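Local coordinates for protein putative beta-glucosidase (Bifidobacterium adolescentis, PDB 5WAB) that hydrolyses beta-glucosidic linkages, releasing terminal glucose, as a beta-glucosidase of glycoside hydrolase family 3, at residues Ile86-Val89 / Gly90-Met93; Leu363-Leu366 / Ala367-Val371; Ile426-Lys429 / Gln430-Leu434; Ala479-Asp482 / Val483-Lys487. All coordinates share one frame; numbering follows the deposited sequence.

Interaction 1: Ile86-Val89 / Gly90-Met93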
loop_
_atom_site.group_PDB
_atom_site.type_symbol
_atom_site.label_atom_id
_atom_site.label_comp_id
_atom_site.label_asym_id
_atom_site.label_seq_id
_atom_site.Cartn_x
_atom_site.Cartn_y
_atom_site.Cartn_z
ATOM N N ILE A 86 8.511 -2.786 8.280
ATOM C CA ILE A 86 8.402 -3.089 6.856
ATOM C C ILE A 86 9.788 -3.248 6.237
ATOM O O ILE A 86 10.018 -4.141 5.410
ATOM C CB ILE A 86 7.583 -1.992 6.154
ATOM C CG1 ILE A 86 6.186 -1.896 6.779
ATOM C CG2 ILE A 86 7.542 -2.226 4.641
ATOM C CD1 ILE A 86 5.399 -0.687 6.343
ATOM N N HIS A 87 10.740 -2.406 6.654
ATOM C CA HIS A 87 12.115 -2.551 6.197
ATOM C C HIS A 87 12.675 -3.906 6.586
ATOM O O HIS A 87 13.500 -4.475 5.865
ATOM C CB HIS A 87 12.978 -1.432 6.786
ATOM C CG HIS A 87 14.403 -1.459 6.330
ATOM N ND1 HIS A 87 15.329 -2.348 6.830
ATOM C CD2 HIS A 87 15.060 -0.703 5.420
ATOM C CE1 HIS A 87 16.496 -2.138 6.246
ATOM N NE2 HIS A 87 16.359 -1.145 5.386
ATOM N N GLN A 88 12.221 -4.439 7.714
ATOM C CA GLN A 88 12.691 -5.723 8.205
ATOM C C GLN A 88 12.092 -6.883 7.413
ATOM O O GLN A 88 12.774 -7.886 7.171
ATOM C CB GLN A 88 12.352 -5.829 9.687
ATOM C CG GLN A 88 12.978 -6.982 10.410
ATOM C CD GLN A 88 12.815 -6.856 11.907
ATOM O OE1 GLN A 88 12.347 -5.831 12.410
ATOM N NE2 GLN A 88 13.214 -7.894 12.634
ATOM N N VAL A 89 10.816 -6.768 7.024
ATOM C CA VAL A 89 10.203 -7.735 6.111
ATOM C C VAL A 89 10.961 -7.798 4.787
ATOM O O VAL A 89 11.136 -8.876 4.204
ATOM C CB VAL A 89 8.715 -7.390 5.889
ATOM C CG1 VAL A 89 8.094 -8.341 4.878
ATOM C CG2 VAL A 89 7.947 -7.433 7.197
ATOM N N GLY A 90 11.398 -6.647 4.276
ATOM C CA GLY A 90 12.124 -6.640 3.016
ATOM C C GLY A 90 13.448 -7.377 3.093
ATOM O O GLY A 90 13.820 -8.109 2.169
ATOM N N GLU A 91 14.184 -7.187 4.192
ATOM C CA GLU A 91 15.454 -7.887 4.361
ATOM C C GLU A 91 15.258 -9.396 4.317
ATOM O O GLU A 91 16.057 -10.115 3.705
ATOM C CB GLU A 91 16.113 -7.477 5.674
ATOM C CG GLU A 91 16.386 -5.998 5.807
ATOM C CD GLU A 91 16.920 -5.652 7.187
ATOM O OE1 GLU A 91 18.050 -5.135 7.277
ATOM O OE2 GLU A 91 16.216 -5.918 8.185
ATOM N N ALA A 92 14.201 -9.896 4.966
ATOM C CA ALA A 92 13.944 -11.332 4.945
ATOM C C ALA A 92 13.593 -11.806 3.539
ATOM O O ALA A 92 14.064 -12.860 3.099
ATOM C CB ALA A 92 12.825 -11.679 5.926
ATOM N N MET A 93 12.778 -11.028 2.817
ATOM C CA MET A 93 12.434 -11.358 1.436
ATOM C C MET A 93 13.676 -11.452 0.553
ATOM O O MET A 93 13.773 -12.338 -0.305
ATOM C CB MET A 93 11.458 -10.315 0.887
ATOM C CG MET A 93 10.073 -10.364 1.517
ATOM S SD MET A 93 9.049 -8.922 1.134
ATOM C CE MET A 93 9.009 -8.954 -0.645
#
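His87 and Glu91 meet one helical turn apart on a partly exposed side of helix 83-99. The carboxylate comes to the edge of the imidazole, with Glu91 OE1 3.5 Å from His87 CE1. The two planes stand 63° apart. With chi1 at -178° the His87 ring lies on the carbonyl side of its residue, where the extended Glu91 chain can reach it. Glu91 CG also lies 3.3 Å from His87 O, while OE2 turns to Gln88 and sits 3.5 Å from its CA. With an alanine in place of Glu91, the edge of the His87 imidazole is likely to lose its carboxylate neighbour, and a gap would probably open beside Gln88. The apolar contact is on another side of the helix. There Val89 CG1 approaches Met93 SD at 3.9 Å, and Phe71 packs against both residues. Val89 also touches Val307 and Ala311 of helix 301-313. The backbone bonds are i to i+4. Gly90 N to Ile86 O measures 3.1 Å and Met93 N to Val89 O 3.0 Å, while Ala92 N to Gln88 O is weak. This is regular alpha-helix, between parallel strands 41-44 and 102-106, as in the beta-alpha-beta units of the TIM-barrel-like N-terminal domain of family 3.

Interaction 2: Leu363-Leu366 / Ala367-Val371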
loop_
_atom_site.group_PDB
_atom_site.type_symbol
_atom_site.label_atom_id
_atom_site.label_comp_id
_atom_site.label_asym_id
_atom_site.label_seq_id
_atom_site.Cartn_x
_atom_site.Cartn_y
_atom_site.Cartn_z
ATOM N N LEU A 363 -7.336 -22.334 15.128
ATOM C CA LEU A 363 -7.754 -23.490 15.915
ATOM C C LEU A 363 -6.553 -24.295 16.397
ATOM O O LEU A 363 -6.432 -24.597 17.592
ATOM C CB LEU A 363 -8.696 -24.374 15.093
ATOM C CG LEU A 363 -10.140 -23.895 14.924
ATOM C CD1 LEU A 363 -10.960 -24.964 14.227
ATOM C CD2 LEU A 363 -10.760 -23.526 16.266
ATOM N N ASP A 364 -5.659 -24.664 15.478
ATOM C CA ASP A 364 -4.464 -25.396 15.877
ATOM C C ASP A 364 -3.583 -24.573 16.806
ATOM O O ASP A 364 -2.834 -25.141 17.609
ATOM C CB ASP A 364 -3.681 -25.841 14.644
ATOM C CG ASP A 364 -4.420 -26.883 13.837
ATOM O OD1 ASP A 364 -5.327 -27.530 14.400
ATOM O OD2 ASP A 364 -4.096 -27.058 12.644
ATOM N N THR A 365 -3.664 -23.243 16.732
ATOM C CA THR A 365 -2.878 -22.423 17.648
ATOM C C THR A 365 -3.423 -22.532 19.064
ATOM O O THR A 365 -2.664 -22.735 20.018
ATOM C CB THR A 365 -2.861 -20.962 17.188
ATOM O OG1 THR A 365 -2.241 -20.863 15.900
ATOM C CG2 THR A 365 -2.074 -20.109 18.169
ATOM N N LEU A 366 -4.743 -22.428 19.220
ATOM C CA LEU A 366 -5.329 -22.582 20.547
ATOM C C LEU A 366 -5.130 -23.996 21.074
ATOM O O LEU A 366 -4.890 -24.189 22.271
ATOM C CB LEU A 366 -6.811 -22.221 20.519
ATOM C CG LEU A 366 -7.117 -20.757 20.204
ATOM C CD1 LEU A 366 -8.571 -20.458 20.505
ATOM C CD2 LEU A 366 -6.188 -19.819 20.964
ATOM N N ALA A 367 -5.240 -24.998 20.198
ATOM C CA ALA A 367 -5.017 -26.378 20.619
ATOM C C ALA A 367 -3.591 -26.581 21.121
ATOM O O ALA A 367 -3.373 -27.146 22.199
ATOM C CB ALA A 367 -5.323 -27.330 19.464
ATOM N N ALA A 368 -2.603 -26.112 20.355
ATOM C CA ALA A 368 -1.209 -26.262 20.757
ATOM C C ALA A 368 -0.866 -25.449 22.001
ATOM O O ALA A 368 0.179 -25.691 22.612
ATOM C CB ALA A 368 -0.284 -25.868 19.606
ATOM N N ARG A 369 -1.710 -24.494 22.385
ATOM C CA ARG A 369 -1.470 -23.665 23.556
ATOM C C ARG A 369 -2.258 -24.120 24.777
ATOM O O ARG A 369 -2.242 -23.432 25.803
ATOM C CB ARG A 369 -1.800 -22.203 23.244
ATOM C CG ARG A 369 -0.861 -21.548 22.252
ATOM C CD ARG A 369 -1.116 -20.053 22.168
ATOM N NE ARG A 369 -0.203 -19.395 21.236
ATOM C CZ ARG A 369 0.007 -18.083 21.189
ATOM N NH1 ARG A 369 -0.625 -17.274 22.030
ATOM N NH2 ARG A 369 0.857 -17.579 20.303
ATOM N N GLY A 370 -2.948 -25.255 24.697
ATOM C CA GLY A 370 -3.734 -25.730 25.814
ATOM C C GLY A 370 -5.075 -25.053 25.980
ATOM O O GLY A 370 -5.850 -25.456 26.858
ATOM N N VAL A 371 -5.370 -24.030 25.181
ATOM C CA VAL A 371 -6.653 -23.340 25.248
ATOM C C VAL A 371 -7.728 -24.282 24.715
ATOM O O VAL A 371 -7.753 -24.602 23.524
ATOM C CB VAL A 371 -6.623 -22.026 24.459
ATOM C CG1 VAL A 371 -7.986 -21.351 24.493
ATOM C CG2 VAL A 371 -5.548 -21.106 25.017
#
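Leu366 and Val371 pack together where helix 362-368 ends in a Schellman motif. Their side chains are turned obliquely to one another, and Leu366 CB lies 3.9 Å from Val371 CB. This is the apolar pair expected across such a motif. Two backbone bonds frame it: a weak one from Val371 N to Leu366 O, and one from Gly370 N to Ala367 O at 3.2 Å. Gly370 has a positive phi of 79°, where a CB would jam against the carbonyl O of Arg369, so glycine suits the position. Thr365 and Arg369 lie alongside each other and point the same way. The methyl CG2 of Thr365 is anti to the backbone N (chi1 -62° for OG1), which sets it next to the arginine chain, 3.7 Å from Arg369 NE. Thr365 OG1 turns instead to Ser361 O with a hydrogen bond. The arginine chain is extended from CG to NE, and its guanidinium reaches a salt bridge with Asp482. The helix runs between the adjacent parallel strands 334-337 and 373-376 of the C-terminal domain, and Leu366 touches Val373 and Phe485. Arg369 CG lies 3.1 Å from Thr365 O.

Interaction 3: Ile426-Lys429 / Gln430-Leu434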
loop_
_atom_site.group_PDB
_atom_site.type_symbol
_atom_site.label_atom_id
_atom_site.label_comp_id
_atom_site.label_asym_id
_atom_site.label_seq_id
_atom_site.Cartn_x
_atom_site.Cartn_y
_atom_site.Cartn_z
ATOM N N ILE A 426 -19.931 -8.423 3.413
ATOM C CA ILE A 426 -19.523 -9.810 3.638
ATOM C C ILE A 426 -20.698 -10.704 3.258
ATOM O O ILE A 426 -21.815 -10.196 3.098
ATOM C CB ILE A 426 -19.081 -10.033 5.092
ATOM C CG1 ILE A 426 -20.288 -9.947 6.031
ATOM C CG2 ILE A 426 -17.988 -9.035 5.465
ATOM C CD1 ILE A 426 -19.972 -10.283 7.472
ATOM N N PRO A 427 -20.505 -12.013 3.066
ATOM C CA PRO A 427 -21.630 -12.868 2.658
ATOM C C PRO A 427 -22.814 -12.778 3.618
ATOM O O PRO A 427 -22.649 -12.727 4.838
ATOM C CB PRO A 427 -21.017 -14.271 2.644
ATOM C CG PRO A 427 -19.583 -14.037 2.329
ATOM C CD PRO A 427 -19.224 -12.747 3.027
ATOM N N ALA A 428 -24.020 -12.773 3.038
ATOM C CA ALA A 428 -25.245 -12.564 3.807
ATOM C C ALA A 428 -25.521 -13.698 4.788
ATOM O O ALA A 428 -26.065 -13.456 5.873
ATOM C CB ALA A 428 -26.432 -12.395 2.859
ATOM N N LYS A 429 -25.182 -14.936 4.423
ATOM C CA LYS A 429 -25.412 -16.046 5.340
ATOM C C LYS A 429 -24.514 -15.956 6.571
ATOM O O LYS A 429 -24.880 -16.467 7.638
ATOM C CB LYS A 429 -25.228 -17.375 4.603
ATOM C CG LYS A 429 -23.842 -17.615 4.036
ATOM C CD LYS A 429 -23.792 -18.947 3.297
ATOM C CE LYS A 429 -22.402 -19.230 2.754
ATOM N NZ LYS A 429 -22.330 -20.547 2.065
ATOM N N GLN A 430 -23.347 -15.309 6.447
ATOM C CA GLN A 430 -22.511 -15.043 7.616
ATOM C C GLN A 430 -23.140 -13.995 8.525
ATOM O O GLN A 430 -22.980 -14.050 9.749
ATOM C CB GLN A 430 -21.122 -14.596 7.187
ATOM C CG GLN A 430 -20.369 -15.609 6.364
ATOM C CD GLN A 430 -18.963 -15.147 6.062
ATOM O OE1 GLN A 430 -18.421 -14.287 6.757
ATOM N NE2 GLN A 430 -18.365 -15.706 5.016
ATOM N N VAL A 431 -23.811 -13.003 7.943
ATOM C CA VAL A 431 -24.538 -12.039 8.760
ATOM C C VAL A 431 -25.716 -12.707 9.461
ATOM O O VAL A 431 -25.988 -12.438 10.637
ATOM C CB VAL A 431 -24.987 -10.844 7.906
ATOM C CG1 VAL A 431 -25.759 -9.861 8.754
ATOM C CG2 VAL A 431 -23.776 -10.167 7.289
ATOM N N GLU A 432 -26.433 -13.588 8.756
ATOM C CA GLU A 432 -27.546 -14.295 9.381
ATOM C C GLU A 432 -27.077 -15.133 10.560
ATOM O O GLU A 432 -27.741 -15.176 11.602
ATOM C CB GLU A 432 -28.269 -15.176 8.363
ATOM C CG GLU A 432 -29.165 -14.420 7.399
ATOM C CD GLU A 432 -29.571 -15.264 6.208
ATOM O OE1 GLU A 432 -29.119 -14.966 5.079
ATOM O OE2 GLU A 432 -30.334 -16.237 6.407
ATOM N N LEU A 433 -25.933 -15.807 10.418
ATOM C CA LEU A 433 -25.408 -16.606 11.520
ATOM C C LEU A 433 -25.048 -15.728 12.709
ATOM O O LEU A 433 -25.306 -16.095 13.862
ATOM C CB LEU A 433 -24.194 -17.407 11.062
ATOM C CG LEU A 433 -23.467 -18.134 12.192
ATOM C CD1 LEU A 433 -24.307 -19.281 12.708
ATOM C CD2 LEU A 433 -22.115 -18.630 11.720
ATOM N N LEU A 434 -24.447 -14.567 12.449
ATOM C CA LEU A 434 -24.124 -13.647 13.533
ATOM C C LEU A 434 -25.381 -13.197 14.269
ATOM O O LEU A 434 -25.403 -13.166 15.506
ATOM C CB LEU A 434 -23.358 -12.443 12.984
ATOM C CG LEU A 434 -23.099 -11.284 13.951
ATOM C CD1 LEU A 434 -22.358 -11.748 15.201
ATOM C CD2 LEU A 434 -22.331 -10.168 13.247
#
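Pro427 and Gln430 make a local contact at the start of helix 428-438, the helix of a beta-alpha-beta unit between strands 403-409 and 444-449. Pro427 holds the N-cap position. The two side chains lie side by side and point the same way. The amide end of Gln430 passes along the proline ring, with NE2 3.4 Å from Pro427 CG and CD 3.9 Å from Pro427 CD. The chain is extended beyond CG (chi2 -176°), which carries the amide along the ring to its partner outside, Gly409 N. There OE1 accepts a hydrogen bond from this N-H, just at the end of strand 403-409. Shortening Gln430 to an alanine is likely to deprive Gly409 N of this acceptor and to uncover one side of the proline ring. Pro427 O receives weak bonds from both Gln430 N and Val431 N, the first turn of the helix. The next bond, from Glu432 N to Ala428 O, is shorter, at 2.9 Å, and is not weak like these two. Lys429 runs out extended, and its NZ is held by the carbonyls of Asp382 and Glu384 and by Thr380 OG1. On another side, Ile426 and Val431 cross at about a right angle. Ile426 CG1 comes 3.7 Å from Val431 CG2.

Interaction 4: Ala479-Asp482 / Val483-Lys487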
loop_
_atom_site.group_PDB
_atom_site.type_symbol
_atom_site.label_atom_id
_atom_site.label_comp_id
_atom_site.label_asym_id
_atom_site.label_seq_id
_atom_site.Cartn_x
_atom_site.Cartn_y
_atom_site.Cartn_z
ATOM N N ALA A 479 -0.425 -14.921 15.765
ATOM C CA ALA A 479 -0.608 -13.491 15.984
ATOM C C ALA A 479 -1.992 -13.191 16.544
ATOM O O ALA A 479 -2.141 -12.335 17.423
ATOM C CB ALA A 479 -0.382 -12.735 14.677
ATOM N N LEU A 480 -3.016 -13.879 16.037
ATOM C CA LEU A 480 -4.370 -13.681 16.544
ATOM C C LEU A 480 -4.473 -14.091 18.008
ATOM O O LEU A 480 -5.126 -13.411 18.808
ATOM C CB LEU A 480 -5.361 -14.472 15.689
ATOM C CG LEU A 480 -5.641 -13.922 14.285
ATOM C CD1 LEU A 480 -6.416 -14.939 13.452
ATOM C CD2 LEU A 480 -6.378 -12.592 14.355
ATOM N N ALA A 481 -3.828 -15.198 18.379
ATOM C CA ALA A 481 -3.865 -15.640 19.768
ATOM C C ALA A 481 -3.217 -14.617 20.690
ATOM O O ALA A 481 -3.733 -14.337 21.780
ATOM C CB ALA A 481 -3.174 -16.996 19.903
ATOM N N ASP A 482 -2.095 -14.035 20.261
ATOM C CA ASP A 482 -1.385 -13.066 21.092
ATOM C C ASP A 482 -2.202 -11.796 21.305
ATOM O O ASP A 482 -2.178 -11.212 22.395
ATOM C CB ASP A 482 -0.036 -12.732 20.457
ATOM C CG ASP A 482 0.941 -13.885 20.522
ATOM O OD1 ASP A 482 0.607 -14.918 21.143
ATOM O OD2 ASP A 482 2.042 -13.762 19.945
ATOM N N VAL A 483 -2.935 -11.354 20.288
ATOM C CA VAL A 483 -3.709 -10.127 20.419
ATOM C C VAL A 483 -5.004 -10.385 21.177
ATOM O O VAL A 483 -5.339 -9.669 22.128
ATOM C CB VAL A 483 -3.981 -9.517 19.031
ATOM C CG1 VAL A 483 -4.977 -8.374 19.146
ATOM C CG2 VAL A 483 -2.680 -9.038 18.395
ATOM N N ILE A 484 -5.739 -11.422 20.774
ATOM C CA ILE A 484 -7.048 -11.701 21.358
ATOM C C ILE A 484 -6.916 -12.045 22.836
ATOM O O ILE A 484 -7.772 -11.678 23.652
ATOM C CB ILE A 484 -7.742 -12.825 20.565
ATOM C CG1 ILE A 484 -8.107 -12.330 19.163
ATOM C CG2 ILE A 484 -8.962 -13.352 21.307
ATOM C CD1 ILE A 484 -8.627 -13.414 18.242
ATOM N N PHE A 485 -5.836 -12.724 23.211
ATOM C CA PHE A 485 -5.634 -13.138 24.591
ATOM C C PHE A 485 -4.670 -12.234 25.337
ATOM O O PHE A 485 -4.238 -12.578 26.442
ATOM C CB PHE A 485 -5.173 -14.592 24.643
ATOM C CG PHE A 485 -6.228 -15.556 24.205
ATOM C CD1 PHE A 485 -7.194 -15.993 25.094
ATOM C CD2 PHE A 485 -6.284 -15.992 22.897
ATOM C CE1 PHE A 485 -8.181 -16.867 24.694
ATOM C CE2 PHE A 485 -7.269 -16.864 22.487
ATOM C CZ PHE A 485 -8.219 -17.305 23.388
ATOM N N GLY A 486 -4.314 -11.094 24.753
ATOM C CA GLY A 486 -3.653 -10.050 25.500
ATOM C C GLY A 486 -2.168 -10.215 25.690
ATOM O O GLY A 486 -1.583 -9.481 26.492
ATOM N N LYS A 487 -1.538 -11.172 25.006
ATOM C CA LYS A 487 -0.082 -11.230 25.038
ATOM C C LYS A 487 0.525 -9.960 24.459
ATOM O O LYS A 487 1.595 -9.529 24.902
ATOM C CB LYS A 487 0.424 -12.460 24.281
ATOM C CG LYS A 487 -0.004 -13.794 24.896
ATOM C CD LYS A 487 0.372 -13.870 26.378
ATOM C CE LYS A 487 0.055 -15.232 26.986
ATOM N NZ LYS A 487 -1.379 -15.607 26.831
#
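Ala481 and Phe485 meet across the last turn of helix 476-484. The ring comes edge-on to the backbone: Phe485 CD2 is 3.2 Å from Ala481 O, which lies near the ring plane. The same oxygen accepts the Phe485 N-H at 3.0 Å. Phe485 CG stands beside its own backbone N (chi1 -68°), which turns the ring back toward the preceding turn, its edge to Ala481. Ile484 CG2 lies against one face of the ring, 4.0 Å above its plane and offset toward the rim. One residue earlier, Leu480 O takes a bond from Ile484 N at 2.9 Å, and Ile484 CG1 packs on that oxygen at 3.2 Å. Asp482 and Lys487 touch through their aliphatic parts. Their side chains cross at about a right angle, with Asp482 CB 3.9 Å from Lys487 CB. The lysine chain bends away, and its NZ remains 6.1 Å from Asp482 OD1. The carboxylate is instead paired with Arg369 in a salt bridge, and that bond probably sets its direction.

The helix ends here. Phe485 is the first residue to leave helical angles, and Gly486 follows with phi 82°, a value that glycine accepts readily. Gly486 N is bonded back to Val483 O. Further out, Val483 O also takes a bond from Tyr548 OH. The helix is packed between its neighbours: Ala479 touches helix 301-313, Leu480 and Ile484 touch Phe362 of helix 362-368, and both also reach strand 403-409 of the six-stranded mixed sheet of the C-terminal domain.

Interactions 2 and 4 are the pair in direct contact. Their centres are 12 Å apart, and two neighbouring helix ends meet there. Arg369 NH2 forms a salt bridge with Asp482 OD1 at 2.8 Å. Next to it, Leu366 CD2 packs on Phe485 CE2 at 3.5 Å, and Thr365 CG2 on Ala481 CB at 3.7 Å. Interaction 3 belongs to the same C-terminal domain, with nearest atoms about 14 Å from interaction 4; strand 403-409 touches both. Interaction 1 lies in the N-terminal domain, about 12 Å from interaction 4 at the nearest atoms. Helix 301-313 packs against both of these and so bridges the two domains.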